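Local coordinates for WGR domain-containing protein (Bacteroides fragilis, PDB 2RA8) that is of unknown function but joins a WGR domain, a module often found in nucleic-acid-binding proteins, to an array of leucine-rich repeats, at residues K2-F7 with T68-A73. Numbering follows the deposited sequence.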
ATOM      1  N   LYS A   2      18.134 -19.175  20.761  1.00 22.49           N
ATOM      2  CA  LYS A   2      17.411 -18.038  20.208  1.00 19.40           C
ATOM      3  C   LYS A   2      18.299 -17.046  19.516  1.00 24.85           C
ATOM      4  O   LYS A   2      19.353 -16.655  20.026  1.00 20.75           O
ATOM      5  CB  LYS A   2      16.631 -17.305  21.301  1.00 16.75           C
ATOM      6  CG  LYS A   2      15.901 -16.063  20.800  1.00 19.54           C
ATOM      7  CD  LYS A   2      14.645 -15.774  21.622  1.00 24.74           C
ATOM      8  CE  LYS A   2      14.954 -15.433  23.070  1.00 29.96           C
ATOM      9  NZ  LYS A   2      13.704 -15.047  23.807  1.00 36.44           N
ATOM     10  N   ARG A   3      17.881 -16.649  18.325  1.00 24.30           N
ATOM     11  CA  ARG A   3      18.620 -15.659  17.571  1.00 20.96           C
ATOM     12  C   ARG A   3      17.711 -14.476  17.434  1.00 25.04           C
ATOM     13  O   ARG A   3      16.565 -14.597  16.973  1.00 20.05           O
ATOM     14  CB  ARG A   3      19.028 -16.218  16.215  1.00 28.26           C
ATOM     15  CG  ARG A   3      20.117 -17.280  16.327  1.00 28.31           C
ATOM     16  CD  ARG A   3      21.115 -17.115  15.207  1.00 40.52           C
ATOM     17  NE  ARG A   3      20.880 -18.050  14.122  1.00 31.50           N
ATOM     18  CZ  ARG A   3      21.211 -17.829  12.853  1.00 24.58           C
ATOM     19  NH1 ARG A   3      21.788 -16.687  12.492  1.00 22.86           N
ATOM     20  NH2 ARG A   3      20.988 -18.770  11.946  1.00 20.51           N
ATOM     21  N   VAL A   4      18.212 -13.325  17.874  1.00 18.06           N
ATOM     22  CA  VAL A   4      17.454 -12.081  17.859  1.00 24.19           C
ATOM     23  C   VAL A   4      17.870 -11.134  16.756  1.00 24.75           C
ATOM     24  O   VAL A   4      19.060 -10.923  16.520  1.00 19.14           O
ATOM     25  CB  VAL A   4      17.593 -11.369  19.217  1.00 20.21           C
ATOM     26  CG1 VAL A   4      16.644 -10.178  19.286  1.00 19.41           C
ATOM     27  CG2 VAL A   4      17.300 -12.359  20.342  1.00 21.84           C
ATOM     28  N   PHE A   5      16.886 -10.549  16.085  1.00 19.75           N
ATOM     29  CA  PHE A   5      17.154  -9.615  14.990  1.00 17.42           C
ATOM     30  C   PHE A   5      16.387  -8.323  15.183  1.00 16.63           C
ATOM     31  O   PHE A   5      15.313  -8.313  15.789  1.00 23.91           O
ATOM     32  CB  PHE A   5      16.783 -10.264  13.639  1.00 17.76           C
ATOM     33  CG  PHE A   5      17.496 -11.568  13.377  1.00 25.58           C
ATOM     34  CD1 PHE A   5      17.118 -12.733  14.036  1.00 25.89           C
ATOM     35  CD2 PHE A   5      18.543 -11.627  12.465  1.00 16.28           C
ATOM     36  CE1 PHE A   5      17.774 -13.940  13.787  1.00 15.50           C
ATOM     37  CE2 PHE A   5      19.205 -12.826  12.214  1.00 22.03           C
ATOM     38  CZ  PHE A   5      18.816 -13.982  12.874  1.00 28.34           C
ATOM     39  N   VAL A   6      16.935  -7.226  14.658  1.00 20.08           N
ATOM     40  CA  VAL A   6      16.333  -5.905  14.798  1.00 19.48           C
ATOM     41  C   VAL A   6      16.282  -5.106  13.503  1.00 18.62           C
ATOM     42  O   VAL A   6      17.234  -5.108  12.724  1.00 18.27           O
ATOM     43  CB  VAL A   6      17.119  -5.078  15.853  1.00 13.10           C
ATOM     44  CG1 VAL A   6      16.574  -3.662  15.925  1.00 31.48           C
ATOM     45  CG2 VAL A   6      17.026  -5.754  17.206  1.00 13.98           C
ATOM     46  N   PHE A   7      15.165  -4.417  13.275  1.00 25.12           N
ATOM     47  CA  PHE A   7      14.999  -3.582  12.085  1.00 15.01           C
ATOM     48  C   PHE A   7      14.596  -2.188  12.506  1.00 23.14           C
ATOM     49  O   PHE A   7      13.605  -2.019  13.223  1.00 20.41           O
ATOM     50  CB  PHE A   7      13.916  -4.137  11.148  1.00 21.68           C
ATOM     51  CG  PHE A   7      13.793  -3.376   9.854  1.00 25.52           C
ATOM     52  CD1 PHE A   7      14.697  -3.592   8.821  1.00 27.63           C
ATOM     53  CD2 PHE A   7      12.803  -2.416   9.685  1.00 37.39           C
ATOM     54  CE1 PHE A   7      14.617  -2.861   7.639  1.00 35.94           C
ATOM     55  CE2 PHE A   7      12.718  -1.681   8.505  1.00 31.60           C
ATOM     56  CZ  PHE A   7      13.627  -1.907   7.484  1.00 27.97           C
ATOM     57  N   THR A  68      21.227  -9.209  16.354  1.00 19.69           N
ATOM     58  CA  THR A  68      21.654  -8.461  17.534  1.00 22.07           C
ATOM     59  C   THR A  68      21.629  -9.310  18.793  1.00 22.18           C
ATOM     60  O   THR A  68      20.726 -10.125  18.977  1.00 21.43           O
ATOM     61  CB  THR A  68      20.693  -7.255  17.761  1.00 17.13           C
ATOM     62  OG1 THR A  68      20.531  -6.529  16.536  1.00 24.41           O
ATOM     63  CG2 THR A  68      21.228  -6.319  18.816  1.00 11.80           C
ATOM     64  N   LEU A  69      22.614  -9.123  19.669  1.00 19.27           N
ATOM     65  CA  LEU A  69      22.652  -9.859  20.931  1.00 16.80           C
ATOM     66  C   LEU A  69      21.359  -9.631  21.664  1.00 23.39           C
ATOM     67  O   LEU A  69      20.873  -8.498  21.739  1.00 16.50           O
ATOM     68  CB  LEU A  69      23.800  -9.369  21.818  1.00 16.54           C
ATOM     69  CG  LEU A  69      25.211  -9.814  21.429  1.00  9.74           C
ATOM     70  CD1 LEU A  69      26.247  -9.050  22.278  1.00 16.23           C
ATOM     71  CD2 LEU A  69      25.336 -11.307  21.651  1.00 21.41           C
ATOM     72  N   GLU A  70      20.798 -10.697  22.230  1.00 15.78           N
ATOM     73  CA  GLU A  70      19.533 -10.583  22.952  1.00 20.58           C
ATOM     74  C   GLU A  70      19.545  -9.549  24.068  1.00 22.53           C
ATOM     75  O   GLU A  70      18.602  -8.767  24.202  1.00 16.96           O
ATOM     76  CB  GLU A  70      19.129 -11.932  23.535  1.00 31.20           C
ATOM     77  CG  GLU A  70      17.633 -12.059  23.750  1.00 33.56           C
ATOM     78  CD  GLU A  70      17.252 -13.356  24.419  1.00 34.08           C
ATOM     79  OE1 GLU A  70      17.959 -14.366  24.214  1.00 36.24           O
ATOM     80  OE2 GLU A  70      16.232 -13.367  25.140  1.00 40.53           O
ATOM     81  N   GLU A  71      20.605  -9.519  24.871  1.00 23.24           N
ATOM     82  CA  GLU A  71      20.664  -8.557  25.969  1.00 19.16           C
ATOM     83  C   GLU A  71      20.642  -7.135  25.470  1.00 27.38           C
ATOM     84  O   GLU A  71      20.122  -6.243  26.136  1.00 36.03           O
ATOM     85  CB  GLU A  71      21.911  -8.792  26.836  1.00 24.92           C
ATOM     86  CG  GLU A  71      23.224  -8.417  26.181  1.00 28.64           C
ATOM     87  CD  GLU A  71      24.410  -9.035  26.905  1.00 29.05           C
ATOM     88  OE1 GLU A  71      24.674 -10.241  26.700  1.00 28.31           O
ATOM     89  OE2 GLU A  71      25.062  -8.321  27.690  1.00 25.50           O
ATOM     90  N   VAL A  72      21.207  -6.907  24.290  1.00 26.59           N
ATOM     91  CA  VAL A  72      21.217  -5.572  23.714  1.00 26.59           C
ATOM     92  C   VAL A  72      19.839  -5.210  23.199  1.00 20.71           C
ATOM     93  O   VAL A  72      19.287  -4.178  23.579  1.00 27.71           O
ATOM     94  CB  VAL A  72      22.250  -5.475  22.575  1.00 25.71           C
ATOM     95  CG1 VAL A  72      22.073  -4.179  21.803  1.00 19.25           C
ATOM     96  CG2 VAL A  72      23.650  -5.554  23.158  1.00 16.45           C
ATOM     97  N   ALA A  73      19.272  -6.059  22.344  1.00 23.48           N
ATOM     98  CA  ALA A  73      17.944  -5.802  21.787  1.00 25.53           C
ATOM     99  C   ALA A  73      16.909  -5.606  22.864  1.00 24.07           C
ATOM    100  O   ALA A  73      16.022  -4.758  22.738  1.00 30.59           O
ATOM    101  CB  ALA A  73      17.523  -6.949  20.865  1.00 20.52           C
TER
HETATM  102  O   HOH W   1      20.734 -12.980  18.661  1.00 21.55           O
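Val4 packs against the first turn of helix 70-75, each of its two methyls meeting a different residue. CG2 presses on the aliphatic stem of Glu70, 3.4 Å from CG, and the two side chains cross at about a right angle. CG1, anti to the backbone N (chi1 -172°), instead reaches Ala73 CB at 3.7 Å. Val6 CG2 approaches the same Ala73 CB at 3.9 Å and lies 3.7 Å from Thr68 OG1, whose hydroxyl is hydrogen-bonded to Val66 O. Thr68 N donates to Val4 O over 2.8 Å in an almost straight bond (176° at the hydrogen). Within the WGR domain, strand 3-8 pairs antiparallel with 13-21 along one edge and with the short strand 66-67 along the other; the chain then turns into the helix, which covers the valine side of the sheet, while Phe5 points to helix 46-62 on the opposite side. A water bridges the other polar groups of the same two residues, accepting from Val4 N and donating to Thr68 O. Glu70 OE2 lies 3.3 Å from Lys2 NZ in a salt bridge, with Lys74 NZ a long, weak second partner; the bend at chi3 (64°) also brings Lys2 CE to 3.2 Å from Glu70 OE2.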